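Local structure of putative protein-disulfide isomerase (Pseudomonas syringae pv. tomato, 3GN3) at residues 16-21 / 48-53; 37-42 / 176-181; 24-29 / 153-158; 31-36 / 86-91. The protein is a putative protein-disulfide isomerase of the DsbA family, probably concerned with thiol-disulfide chemistry, although its actual function has not been established. All blocks are in the same frame, centred on the assembly; numbering follows the deposited sequence.

Contact 1 of 4, residues 16-21 / 48-53; sequences RLFEVF and VTVRIR
A parallel strand pair at the centre of a thioredoxin-like sheet joins 16-21 to 48-53. F18 and V20 each use both N-H and C=O toward strand 48-53, bracketing V50 and I52: F18 N gives to T49 O and F18 O takes R51 N, then V20 N gives to R51 O and V20 O takes R53 N. The strands, 20° apart in direction, are the two ends of a beta-alpha-beta crossover. On the face carrying F18, V20 and V50, F18 CD2 lies beside V50 CG2 at 4.1 Å; bulky apolar groups suit this face, where helix 36-43 covers F18 and V50. The other face holds a buried charge pair. R53 bends at chi2 (-52°) so that NE and NH2, both 2.8 Å from E19 OE1, grip that one oxygen side-on. NE comes in on the anti lone pair, NH2 from above the carboxylate plane, with the two planar groups 76° apart. OE1 also bonds Y146 OH, and R53 NH1 bonds S6 O. The aliphatic start of R53 makes a CH-pi contact, CG standing 3.8 Å from the centroid of the F21 ring. L17 crosses R51 at about a right angle, CD2 3.6 Å from NH1, while R51 NE bonds S10 OG.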
loop_
_atom_site.group_PDB
_atom_site.type_symbol
_atom_site.label_atom_id
_atom_site.label_comp_id
_atom_site.label_asym_id
_atom_site.label_seq_id
_atom_site.Cartn_x
_atom_site.Cartn_y
_atom_site.Cartn_z
ATOM N N ARG A 16 -23.051 -3.442 -6.002
ATOM C CA ARG A 16 -22.195 -2.964 -4.922
ATOM C C ARG A 16 -21.337 -4.118 -4.397
ATOM O O ARG A 16 -21.868 -5.115 -3.932
ATOM C CB ARG A 16 -23.009 -2.296 -3.810
ATOM C CG ARG A 16 -23.715 -1.035 -4.277
ATOM C CD ARG A 16 -24.049 -0.092 -3.118
ATOM N NE ARG A 16 -24.034 1.322 -3.533
ATOM C CZ ARG A 16 -25.073 1.988 -4.055
ATOM N NH1 ARG A 16 -26.251 1.393 -4.242
ATOM N NH2 ARG A 16 -24.937 3.260 -4.403
ATOM N N LEU A 17 -20.012 -3.970 -4.478
ATOM C CA LEU A 17 -19.082 -5.033 -4.112
ATOM C C LEU A 17 -18.587 -4.930 -2.669
ATOM O O LEU A 17 -17.979 -3.926 -2.265
ATOM C CB LEU A 17 -17.906 -5.090 -5.106
ATOM C CG LEU A 17 -16.840 -6.183 -4.929
ATOM C CD1 LEU A 17 -17.417 -7.592 -4.854
ATOM C CD2 LEU A 17 -15.763 -6.093 -6.013
ATOM N N PHE A 18 -18.850 -5.984 -1.905
ATOM C CA PHE A 18 -18.500 -6.044 -0.500
ATOM C C PHE A 18 -17.441 -7.106 -0.303
ATOM O O PHE A 18 -17.740 -8.301 -0.398
ATOM C CB PHE A 18 -19.728 -6.415 0.316
ATOM C CG PHE A 18 -19.525 -6.352 1.794
ATOM C CD1 PHE A 18 -19.018 -5.212 2.403
ATOM C CD2 PHE A 18 -19.888 -7.414 2.597
ATOM C CE1 PHE A 18 -18.856 -5.156 3.786
ATOM C CE2 PHE A 18 -19.736 -7.352 3.991
ATOM C CZ PHE A 18 -19.218 -6.230 4.574
ATOM N N GLU A 19 -16.203 -6.684 -0.043
ATOM C CA GLU A 19 -15.108 -7.639 0.132
ATOM C C GLU A 19 -14.687 -7.706 1.579
ATOM O O GLU A 19 -14.525 -6.666 2.230
ATOM C CB GLU A 19 -13.932 -7.280 -0.750
ATOM C CG GLU A 19 -14.306 -7.210 -2.199
ATOM C CD GLU A 19 -13.148 -6.819 -3.062
ATOM O OE1 GLU A 19 -12.258 -7.667 -3.297
ATOM O OE2 GLU A 19 -13.127 -5.655 -3.500
ATOM N N VAL A 20 -14.521 -8.922 2.087
ATOM C CA VAL A 20 -14.150 -9.116 3.479
ATOM C C VAL A 20 -12.934 -10.026 3.568
ATOM O O VAL A 20 -12.948 -11.149 3.030
ATOM C CB VAL A 20 -15.293 -9.769 4.300
ATOM C CG1 VAL A 20 -14.991 -9.661 5.778
ATOM C CG2 VAL A 20 -16.628 -9.119 3.991
ATOM N N PHE A 21 -11.903 -9.541 4.262
ATOM C CA PHE A 21 -10.647 -10.254 4.425
ATOM C C PHE A 21 -10.708 -10.999 5.724
ATOM O O PHE A 21 -10.883 -10.402 6.783
ATOM C CB PHE A 21 -9.448 -9.283 4.393
ATOM C CG PHE A 21 -9.166 -8.722 3.031
ATOM C CD1 PHE A 21 -8.212 -9.325 2.203
ATOM C CD2 PHE A 21 -9.887 -7.622 2.544
ATOM C CE1 PHE A 21 -7.953 -8.825 0.906
ATOM C CE2 PHE A 21 -9.644 -7.105 1.250
ATOM C CZ PHE A 21 -8.668 -7.710 0.432
ATOM N N VAL A 48 -25.964 -6.523 -3.877
ATOM C CA VAL A 48 -24.579 -6.673 -3.485
ATOM C C VAL A 48 -23.991 -7.951 -4.006
ATOM O O VAL A 48 -24.716 -8.911 -4.294
ATOM C CB VAL A 48 -24.369 -6.632 -1.942
ATOM C CG1 VAL A 48 -24.902 -5.333 -1.354
ATOM C CG2 VAL A 48 -24.997 -7.832 -1.262
ATOM N N THR A 49 -22.668 -7.938 -4.125
ATOM C CA THR A 49 -21.868 -9.144 -4.233
ATOM C C THR A 49 -20.958 -9.206 -2.997
ATOM O O THR A 49 -20.315 -8.225 -2.645
ATOM C CB THR A 49 -21.067 -9.170 -5.564
ATOM O OG1 THR A 49 -21.977 -8.994 -6.662
ATOM C CG2 THR A 49 -20.328 -10.492 -5.741
ATOM N N VAL A 50 -20.953 -10.346 -2.321
ATOM C CA VAL A 50 -20.087 -10.571 -1.177
ATOM C C VAL A 50 -18.946 -11.491 -1.598
ATOM O O VAL A 50 -19.190 -12.575 -2.103
ATOM C CB VAL A 50 -20.865 -11.225 -0.013
ATOM C CG1 VAL A 50 -19.946 -11.589 1.120
ATOM C CG2 VAL A 50 -21.977 -10.298 0.489
ATOM N N ARG A 51 -17.701 -11.052 -1.415
ATOM C CA ARG A 51 -16.540 -11.925 -1.656
ATOM C C ARG A 51 -15.665 -12.048 -0.423
ATOM O O ARG A 51 -15.361 -11.051 0.241
ATOM C CB ARG A 51 -15.682 -11.425 -2.813
ATOM C CG ARG A 51 -16.464 -11.085 -4.046
ATOM C CD ARG A 51 -15.575 -11.070 -5.239
ATOM N NE ARG A 51 -16.351 -11.290 -6.447
ATOM C CZ ARG A 51 -16.372 -10.455 -7.468
ATOM N NH1 ARG A 51 -15.646 -9.357 -7.434
ATOM N NH2 ARG A 51 -17.102 -10.719 -8.524
ATOM N N ILE A 52 -15.265 -13.278 -0.139
ATOM C CA ILE A 52 -14.258 -13.571 0.863
ATOM C C ILE A 52 -12.838 -13.571 0.248
ATOM O O ILE A 52 -12.602 -14.163 -0.813
ATOM C CB ILE A 52 -14.550 -14.917 1.545
ATOM C CG1 ILE A 52 -15.931 -14.867 2.201
ATOM C CG2 ILE A 52 -13.445 -15.269 2.571
ATOM C CD1 ILE A 52 -16.449 -16.211 2.708
ATOM N N ARG A 53 -11.903 -12.880 0.906
ATOM C CA ARG A 53 -10.482 -13.019 0.582
ATOM C C ARG A 53 -9.818 -13.544 1.831
ATOM O O ARG A 53 -10.212 -13.194 2.945
ATOM C CB ARG A 53 -9.815 -11.709 0.180
ATOM C CG ARG A 53 -10.645 -10.705 -0.588
ATOM C CD ARG A 53 -11.298 -11.322 -1.782
ATOM N NE ARG A 53 -11.577 -10.379 -2.857
ATOM C CZ ARG A 53 -11.955 -10.769 -4.071
ATOM N NH1 ARG A 53 -12.099 -12.059 -4.309
ATOM N NH2 ARG A 53 -12.177 -9.882 -5.037
#

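Contact 2 of 4, residues 37-42 / 176-181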
loop_
_atom_site.group_PDB
_atom_site.type_symbol
_atom_site.label_atom_id
_atom_site.label_comp_id
_atom_site.label_asym_id
_atom_site.label_seq_id
_atom_site.Cartn_x
_atom_site.Cartn_y
_atom_site.Cartn_z
ATOM N N ASP A 37 -24.173 -14.606 5.896
ATOM C CA ASP A 37 -25.489 -15.088 5.430
ATOM C C ASP A 37 -26.568 -14.028 5.647
ATOM O O ASP A 37 -27.250 -13.662 4.693
ATOM C CB ASP A 37 -25.897 -16.412 6.082
ATOM C CG ASP A 37 -25.202 -17.626 5.459
ATOM O OD1 ASP A 37 -25.216 -18.712 6.092
ATOM O OD2 ASP A 37 -24.639 -17.518 4.347
ATOM N N ASP A 38 -26.683 -13.515 6.878
ATOM C CA ASP A 38 -27.607 -12.407 7.170
ATOM C C ASP A 38 -27.337 -11.248 6.264
ATOM O O ASP A 38 -28.270 -10.664 5.718
ATOM C CB ASP A 38 -27.451 -11.831 8.574
ATOM C CG ASP A 38 -27.458 -12.861 9.633
ATOM O OD1 ASP A 38 -27.586 -14.067 9.290
ATOM O OD2 ASP A 38 -27.319 -12.443 10.815
ATOM N N LEU A 39 -26.063 -10.886 6.134
ATOM C CA LEU A 39 -25.726 -9.732 5.339
ATOM C C LEU A 39 -26.331 -9.818 3.930
ATOM O O LEU A 39 -26.994 -8.888 3.472
ATOM C CB LEU A 39 -24.209 -9.483 5.294
ATOM C CG LEU A 39 -24.083 -8.301 4.335
ATOM C CD1 LEU A 39 -24.253 -6.964 5.074
ATOM C CD2 LEU A 39 -22.856 -8.348 3.509
ATOM N N LEU A 40 -26.107 -10.942 3.264
ATOM C CA LEU A 40 -26.606 -11.167 1.915
ATOM C C LEU A 40 -28.155 -11.154 1.861
ATOM O O LEU A 40 -28.758 -10.507 1.001
ATOM C CB LEU A 40 -26.047 -12.494 1.419
ATOM C CG LEU A 40 -25.997 -12.780 -0.071
ATOM C CD1 LEU A 40 -25.196 -11.706 -0.798
ATOM C CD2 LEU A 40 -25.395 -14.145 -0.247
ATOM N N ALA A 41 -28.772 -11.862 2.805
ATOM C CA ALA A 41 -30.226 -11.862 2.998
ATOM C C ALA A 41 -30.797 -10.445 3.194
ATOM O O ALA A 41 -31.748 -10.053 2.526
ATOM C CB ALA A 41 -30.582 -12.745 4.173
ATOM N N GLN A 42 -30.202 -9.686 4.104
ATOM C CA GLN A 42 -30.660 -8.341 4.419
ATOM C C GLN A 42 -30.281 -7.314 3.380
ATOM O O GLN A 42 -31.079 -6.460 3.077
ATOM C CB GLN A 42 -30.153 -7.909 5.785
ATOM C CG GLN A 42 -30.632 -8.833 6.865
ATOM C CD GLN A 42 -30.221 -8.399 8.221
ATOM O OE1 GLN A 42 -30.088 -7.201 8.496
ATOM N NE2 GLN A 42 -30.017 -9.366 9.103
ATOM N N LYS A 176 -26.259 -2.309 10.294
ATOM C CA LYS A 176 -25.275 -1.239 10.048
ATOM C C LYS A 176 -24.475 -1.497 8.758
ATOM O O LYS A 176 -24.339 -0.573 7.928
ATOM C CB LYS A 176 -24.351 -0.963 11.236
ATOM C CG LYS A 176 -23.461 0.245 10.996
ATOM C CD LYS A 176 -22.392 0.396 12.090
ATOM C CE LYS A 176 -21.143 1.229 11.624
ATOM N NZ LYS A 176 -20.161 0.475 10.748
ATOM N N TRP A 177 -24.004 -2.738 8.564
ATOM C CA TRP A 177 -23.341 -3.108 7.305
ATOM C C TRP A 177 -24.219 -2.781 6.127
ATOM O O TRP A 177 -23.730 -2.248 5.135
ATOM C CB TRP A 177 -22.934 -4.582 7.226
ATOM C CG TRP A 177 -21.899 -5.030 8.241
ATOM C CD1 TRP A 177 -21.201 -4.241 9.137
ATOM C CD2 TRP A 177 -21.422 -6.370 8.428
ATOM N NE1 TRP A 177 -20.337 -5.025 9.878
ATOM C CE2 TRP A 177 -20.451 -6.331 9.463
ATOM C CE3 TRP A 177 -21.723 -7.602 7.824
ATOM C CZ2 TRP A 177 -19.781 -7.489 9.917
ATOM C CZ3 TRP A 177 -21.045 -8.766 8.276
ATOM C CH2 TRP A 177 -20.087 -8.691 9.311
ATOM N N VAL A 178 -25.516 -3.074 6.240
ATOM C CA VAL A 178 -26.448 -2.842 5.123
ATOM C C VAL A 178 -26.501 -1.350 4.741
ATOM O O VAL A 178 -26.396 -1.016 3.545
ATOM C CB VAL A 178 -27.880 -3.426 5.404
ATOM C CG1 VAL A 178 -28.759 -3.394 4.157
ATOM C CG2 VAL A 178 -27.787 -4.844 5.941
ATOM N N SER A 179 -26.615 -0.461 5.736
ATOM C CA SER A 179 -26.597 0.991 5.432
ATOM C C SER A 179 -25.226 1.470 4.976
ATOM O O SER A 179 -25.152 2.321 4.100
ATOM C CB SER A 179 -27.036 1.872 6.602
ATOM O OG SER A 179 -27.463 1.111 7.702
ATOM N N ASP A 180 -24.153 0.952 5.592
ATOM C CA ASP A 180 -22.776 1.274 5.176
ATOM C C ASP A 180 -22.592 0.922 3.705
ATOM O O ASP A 180 -22.078 1.739 2.933
ATOM C CB ASP A 180 -21.740 0.503 5.997
ATOM C CG ASP A 180 -21.674 0.949 7.448
ATOM O OD1 ASP A 180 -22.200 2.039 7.770
ATOM O OD2 ASP A 180 -21.082 0.210 8.273
ATOM N N ILE A 181 -23.020 -0.283 3.315
ATOM C CA ILE A 181 -22.938 -0.684 1.917
ATOM C C ILE A 181 -23.778 0.276 1.049
ATOM O O ILE A 181 -23.309 0.746 0.001
ATOM C CB ILE A 181 -23.259 -2.200 1.689
ATOM C CG1 ILE A 181 -22.142 -3.063 2.300
ATOM C CG2 ILE A 181 -23.383 -2.501 0.198
ATOM C CD1 ILE A 181 -22.544 -4.461 2.749
#
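L39 and V178 carry this helix-helix contact of the thioredoxin-like domain, in which the C-terminal helix 174-181 packs beside helix 36-43 on the same face of the central sheet. The axes of the two short segments approach to 9.8 Å and cross at -54°, so contact is confined to one small patch of apolar side chains and no hydrogen bond spans it. L39 buries the most surface. Its CG is anti to the backbone N (chi1 176°), which sends the forked end across toward the C-terminal helix. There CD1 comes to 3.5 Å from W177 CB and sits at the edge of the indole, near the ring plane, while meeting I181 CD1 tip to tip at 3.8 Å. A branched leucine suits the spot because it can touch W177 and I181 with one methyl while the side chain packs against F18 and V50 of the sheet below. W177 keeps its polar edge for another partner: NE1 bonds S169 O, which helps fix the turn of the indole, and its ring meets that of F158 with the planes about 50° apart. V178 lies on the more open side of the interface. Its CG2 is a looser neighbour of L39 CD1, at 4.2 Å. Short and beta-branched, the valine fits between the helices with CG2 turned to its partner. It is crossed at about a right angle by Q42, whose outer part runs extended at the solvent-facing side. Here the aliphatic base of the glutamine does the touching, Q42 CB lying 3.9 Å from V178 CG2.

Contact 3 of 4, residues 24-29 / 153-158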
loop_
_atom_site.group_PDB
_atom_site.type_symbol
_atom_site.label_atom_id
_atom_site.label_comp_id
_atom_site.label_asym_id
_atom_site.label_seq_id
_atom_site.Cartn_x
_atom_site.Cartn_y
_atom_site.Cartn_z
ATOM N N PRO A 24 -9.056 -17.464 8.801
ATOM C CA PRO A 24 -9.993 -18.551 9.187
ATOM C C PRO A 24 -9.988 -18.950 10.664
ATOM O O PRO A 24 -10.996 -19.485 11.150
ATOM C CB PRO A 24 -9.544 -19.746 8.331
ATOM C CG PRO A 24 -8.647 -19.148 7.258
ATOM C CD PRO A 24 -8.034 -17.924 7.845
ATOM N N THR A 25 -8.888 -18.698 11.369
ATOM C CA THR A 25 -8.812 -19.044 12.794
ATOM C C THR A 25 -8.782 -17.824 13.712
ATOM O O THR A 25 -8.359 -17.923 14.872
ATOM C CB THR A 25 -7.584 -19.946 13.129
ATOM O OG1 THR A 25 -6.367 -19.263 12.791
ATOM C CG2 THR A 25 -7.650 -21.254 12.386
ATOM N N CYS A 26 -9.207 -16.673 13.203
ATOM C CA CYS A 26 -9.206 -15.447 14.002
ATOM C C CYS A 26 -10.594 -15.215 14.602
ATOM O O CYS A 26 -11.590 -15.270 13.896
ATOM C CB CYS A 26 -8.740 -14.273 13.147
ATOM S SG CYS A 26 -9.425 -12.620 13.543
ATOM N N PRO A 27 -10.664 -14.958 15.918
ATOM C CA PRO A 27 -11.976 -14.860 16.602
ATOM C C PRO A 27 -12.906 -13.798 15.994
ATOM O O PRO A 27 -14.118 -14.045 15.829
ATOM C CB PRO A 27 -11.608 -14.502 18.051
ATOM C CG PRO A 27 -10.184 -14.024 18.007
ATOM C CD PRO A 27 -9.532 -14.720 16.839
ATOM N N PHE A 28 -12.338 -12.642 15.643
ATOM C CA PHE A 28 -13.113 -11.541 15.074
ATOM C C PHE A 28 -13.557 -11.879 13.674
ATOM O O PHE A 28 -14.677 -11.514 13.263
ATOM C CB PHE A 28 -12.300 -10.240 15.103
ATOM C CG PHE A 28 -11.704 -9.941 16.452
ATOM C CD1 PHE A 28 -12.506 -9.441 17.487
ATOM C CD2 PHE A 28 -10.359 -10.197 16.702
ATOM C CE1 PHE A 28 -11.963 -9.175 18.768
ATOM C CE2 PHE A 28 -9.796 -9.938 17.964
ATOM C CZ PHE A 28 -10.611 -9.424 19.007
ATOM N N SER A 29 -12.680 -12.582 12.945
ATOM C CA SER A 29 -12.988 -13.046 11.593
ATOM C C SER A 29 -14.164 -14.005 11.606
ATOM O O SER A 29 -15.101 -13.826 10.839
ATOM C CB SER A 29 -11.773 -13.691 10.928
ATOM O OG SER A 29 -10.799 -12.717 10.607
ATOM N N HIS A 153 -4.140 -5.674 6.840
ATOM C CA HIS A 153 -3.353 -6.213 7.936
ATOM C C HIS A 153 -4.285 -6.833 8.981
ATOM O O HIS A 153 -4.234 -8.040 9.260
ATOM C CB HIS A 153 -2.500 -5.122 8.579
ATOM C CG HIS A 153 -1.803 -5.580 9.823
ATOM N ND1 HIS A 153 -0.925 -6.644 9.827
ATOM C CD2 HIS A 153 -1.875 -5.146 11.102
ATOM C CE1 HIS A 153 -0.474 -6.837 11.054
ATOM N NE2 HIS A 153 -1.035 -5.942 11.847
ATOM N N VAL A 154 -5.146 -5.998 9.543
ATOM C CA VAL A 154 -6.051 -6.416 10.589
ATOM C C VAL A 154 -7.097 -7.376 10.020
ATOM O O VAL A 154 -7.615 -7.141 8.948
ATOM C CB VAL A 154 -6.703 -5.173 11.254
ATOM C CG1 VAL A 154 -8.060 -5.480 11.805
ATOM C CG2 VAL A 154 -5.796 -4.637 12.346
ATOM N N SER A 155 -7.403 -8.467 10.723
ATOM C CA SER A 155 -8.524 -9.299 10.317
ATOM C C SER A 155 -9.686 -9.209 11.311
ATOM O O SER A 155 -9.473 -9.295 12.518
ATOM C CB SER A 155 -8.073 -10.753 10.104
ATOM O OG SER A 155 -7.707 -11.355 11.322
ATOM N N PRO A 156 -10.921 -9.030 10.806
ATOM C CA PRO A 156 -11.233 -8.876 9.386
ATOM C C PRO A 156 -11.030 -7.450 8.945
ATOM O O PRO A 156 -10.974 -6.548 9.786
ATOM C CB PRO A 156 -12.734 -9.185 9.332
ATOM C CG PRO A 156 -13.239 -8.670 10.639
ATOM C CD PRO A 156 -12.143 -9.002 11.637
ATOM N N THR A 157 -10.918 -7.225 7.638
ATOM C CA THR A 157 -11.145 -5.870 7.156
ATOM C C THR A 157 -12.159 -5.878 6.018
ATOM O O THR A 157 -12.278 -6.865 5.295
ATOM C CB THR A 157 -9.827 -4.990 6.934
ATOM O OG1 THR A 157 -9.577 -4.750 5.548
ATOM C CG2 THR A 157 -8.619 -5.553 7.565
ATOM N N PHE A 158 -12.916 -4.793 5.902
ATOM C CA PHE A 158 -14.047 -4.726 4.988
ATOM C C PHE A 158 -13.765 -3.735 3.880
ATOM O O PHE A 158 -13.237 -2.678 4.143
ATOM C CB PHE A 158 -15.308 -4.287 5.764
ATOM C CG PHE A 158 -15.584 -5.120 6.981
ATOM C CD1 PHE A 158 -16.348 -6.288 6.879
ATOM C CD2 PHE A 158 -15.042 -4.769 8.221
ATOM C CE1 PHE A 158 -16.583 -7.083 7.983
ATOM C CE2 PHE A 158 -15.272 -5.550 9.344
ATOM C CZ PHE A 158 -16.053 -6.709 9.224
#
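The C26-P27-F28-S29 turn at the start of helix 27-33 faces the cis-proline loop around P156, the pairing that defines the active-site region of thioredoxin-fold proteins. C26 is the N-cap of the helix: its SG accepts a hydrogen bond from S29 N at 3.3 Å (155° at the hydrogen). That N-H and the helix end would be expected to steady negative charge on the sulfur, probably lowering its pKa. SG also lies 3.1 Å from the OG of S155, the residue before the cis peptide bond. P27, which needs no backbone N-H partner in the first helical turn, points away from the loop. F28 meets the loop with the base of its side chain, CB resting 3.7 Å from P156 CD, while chi1 of -50° carries the ring outward; a sulfate ion, probably from the crystallisation liquor, lies about 3 Å from the side chain. In relatives, the backbone of the residue before the cis-proline helps hold peptide substrates; a similar role is possible for S155. S29 closes the turn, its CA 5.0 Å from that of P156. It stands where a CXXC motif has its second cysteine, so the C26 sulfur has no partner cysteine in this turn; its buried OG is bonded to E23 N. The closest approach there is S29 OG to S155 CB, 3.4 Å.

Contact 4 of 4, residues 31-36 / 86-91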
loop_
_atom_site.group_PDB
_atom_site.type_symbol
_atom_site.label_atom_id
_atom_site.label_comp_id
_atom_site.label_asym_id
_atom_site.label_seq_id
_atom_site.Cartn_x
_atom_site.Cartn_y
_atom_site.Cartn_z
ATOM N N LYS A 31 -16.546 -14.337 13.924
ATOM C CA LYS A 31 -17.699 -13.502 14.213
ATOM C C LYS A 31 -18.258 -12.852 12.923
ATOM O O LYS A 31 -19.452 -12.975 12.625
ATOM C CB LYS A 31 -17.293 -12.470 15.255
ATOM C CG LYS A 31 -18.411 -11.801 15.988
ATOM C CD LYS A 31 -17.984 -11.643 17.454
ATOM C CE LYS A 31 -18.430 -10.321 18.056
ATOM N NZ LYS A 31 -17.559 -9.182 17.552
ATOM N N ALA A 32 -17.406 -12.191 12.138
ATOM C CA ALA A 32 -17.869 -11.589 10.879
ATOM C C ALA A 32 -18.320 -12.655 9.876
ATOM O O ALA A 32 -19.286 -12.452 9.121
ATOM C CB ALA A 32 -16.788 -10.677 10.265
ATOM N N PHE A 33 -17.627 -13.794 9.880
ATOM C CA PHE A 33 -17.921 -14.869 8.940
ATOM C C PHE A 33 -19.360 -15.361 9.118
ATOM O O PHE A 33 -20.134 -15.417 8.161
ATOM C CB PHE A 33 -16.923 -16.026 9.113
ATOM C CG PHE A 33 -17.275 -17.250 8.319
ATOM C CD1 PHE A 33 -17.123 -17.264 6.938
ATOM C CD2 PHE A 33 -17.787 -18.383 8.959
ATOM C CE1 PHE A 33 -17.450 -18.398 6.197
ATOM C CE2 PHE A 33 -18.115 -19.536 8.224
ATOM C CZ PHE A 33 -17.951 -19.544 6.843
ATOM N N PHE A 34 -19.701 -15.703 10.356
ATOM C CA PHE A 34 -21.065 -16.084 10.709
ATOM C C PHE A 34 -22.147 -14.995 10.519
ATOM O O PHE A 34 -23.313 -15.255 10.786
ATOM C CB PHE A 34 -21.123 -16.669 12.129
ATOM C CG PHE A 34 -20.532 -18.057 12.242
ATOM C CD1 PHE A 34 -21.015 -19.110 11.452
ATOM C CD2 PHE A 34 -19.509 -18.321 13.144
ATOM C CE1 PHE A 34 -20.468 -20.404 11.549
ATOM C CE2 PHE A 34 -18.958 -19.613 13.248
ATOM C CZ PHE A 34 -19.447 -20.654 12.447
ATOM N N LYS A 35 -21.787 -13.806 10.033
ATOM C CA LYS A 35 -22.787 -12.779 9.745
ATOM C C LYS A 35 -22.993 -12.587 8.251
ATOM O O LYS A 35 -23.862 -11.811 7.833
ATOM C CB LYS A 35 -22.413 -11.444 10.393
ATOM C CG LYS A 35 -22.527 -11.421 11.918
ATOM C CD LYS A 35 -22.442 -9.986 12.457
ATOM C CE LYS A 35 -22.106 -9.987 13.930
ATOM N NZ LYS A 35 -21.850 -8.621 14.454
ATOM N N LEU A 36 -22.221 -13.284 7.427
ATOM C CA LEU A 36 -22.298 -13.029 5.994
ATOM C C LEU A 36 -23.591 -13.533 5.345
ATOM O O LEU A 36 -24.068 -12.938 4.371
ATOM C CB LEU A 36 -21.042 -13.512 5.262
ATOM C CG LEU A 36 -19.729 -12.810 5.648
ATOM C CD1 LEU A 36 -18.542 -13.558 5.041
ATOM C CD2 LEU A 36 -19.710 -11.317 5.255
ATOM N N VAL A 86 -15.517 -25.934 4.705
ATOM C CA VAL A 86 -14.222 -25.957 5.418
ATOM C C VAL A 86 -14.048 -24.762 6.373
ATOM O O VAL A 86 -13.642 -24.958 7.536
ATOM C CB VAL A 86 -12.971 -26.106 4.468
ATOM C CG1 VAL A 86 -11.658 -25.879 5.261
ATOM C CG2 VAL A 86 -12.963 -27.482 3.773
ATOM N N MET A 87 -14.354 -23.547 5.894
ATOM C CA MET A 87 -14.316 -22.336 6.765
ATOM C C MET A 87 -15.242 -22.504 7.978
ATOM O O MET A 87 -14.830 -22.250 9.110
ATOM C CB MET A 87 -14.621 -21.040 6.000
ATOM C CG MET A 87 -13.537 -20.665 4.994
ATOM S SD MET A 87 -13.653 -18.978 4.403
ATOM C CE MET A 87 -14.318 -19.157 2.811
ATOM N N THR A 88 -16.464 -22.995 7.737
ATOM C CA THR A 88 -17.420 -23.263 8.815
ATOM C C THR A 88 -16.882 -24.269 9.830
ATOM O O THR A 88 -17.017 -24.065 11.040
ATOM C CB THR A 88 -18.779 -23.779 8.284
ATOM O OG1 THR A 88 -19.300 -22.865 7.306
ATOM C CG2 THR A 88 -19.777 -23.966 9.442
ATOM N N ALA A 89 -16.275 -25.357 9.348
ATOM C CA ALA A 89 -15.738 -26.373 10.268
ATOM C C ALA A 89 -14.603 -25.807 11.131
ATOM O O ALA A 89 -14.542 -26.074 12.349
ATOM C CB ALA A 89 -15.299 -27.625 9.509
ATOM N N VAL A 90 -13.723 -25.014 10.512
ATOM C CA VAL A 90 -12.628 -24.359 11.252
ATOM C C VAL A 90 -13.207 -23.336 12.239
ATOM O O VAL A 90 -12.907 -23.370 13.438
ATOM C CB VAL A 90 -11.563 -23.721 10.292
ATOM C CG1 VAL A 90 -10.549 -22.888 11.066
ATOM C CG2 VAL A 90 -10.845 -24.803 9.491
ATOM N N ALA A 91 -14.071 -22.461 11.727
ATOM C CA ALA A 91 -14.748 -21.445 12.541
ATOM C C ALA A 91 -15.434 -22.016 13.794
ATOM O O ALA A 91 -15.212 -21.508 14.897
ATOM C CB ALA A 91 -15.724 -20.659 11.693
#
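Contacts between aromatic rings and aliphatic groups make up most of this interface. F33 CZ lies 3.7 Å from M87 CB, and the same ring reaches A91 with CD2, 4.1 Å from its CB. F34 CE2 comes closer to that methyl, at 3.7 Å from A91 CB, so a single small side chain serves two phenylalanines; alanine suits the place because it lets both rings come close to the helix. F33 is thrown toward the helix by its first torsion, with CG anti to the backbone N (chi1 172°). F34 turns the other way, CG anti to its carbonyl carbon, and the two rings end up as neighbours, F33 CD2 standing 4.1 Å above the centre of the F34 ring. In the fold, the contact joins the end of helix 27-33, where a type I turn from F33 to L36 leads into helix 36-43, to helix 79-92. The latter belongs to the helical region inserted into the thioredoxin-like domain, as in DsbA, so the rings bridge the two parts. A Met-aromatic contact adds to this: M87 SD is 5.1 Å from the F33 centroid, placed obliquely at 46° off the ring normal, and the flexible thioether bends at chi3 (-104°) and packs on I52 and L54 of strand 48-54. The polar component is T88. Its OG1 meets the rim of F33 in the ring plane, 3.6 Å from CZ, but its hydrogen bond goes back along its own helix to K84 O. Its methyl CG2 lies at the F34 edge, 4.2 Å from CE1.

Contact 1 pairs two neighbouring strands of the five-stranded sheet that the other contacts adjoin. Contact 2 lies about 11 Å from it, centre to centre, and covers the F18 face with helices 36-43 and 174-181. Contact 3, about 14 Å away, uses strand 157-160, the antiparallel neighbour of strand 16-22. Contacts 3 and 4 share helix 27-33 and are about 11 Å apart. Along the chain, the first segments follow one another from strand 16-22 through helices 27-33 and 36-43, and their partners come from strand 48-54, helix 79-92 and the C-terminal part. Distant sequence thus completes the thioredoxin-like domain, and the turn bearing C26 lies between the sheet and the helical insertion.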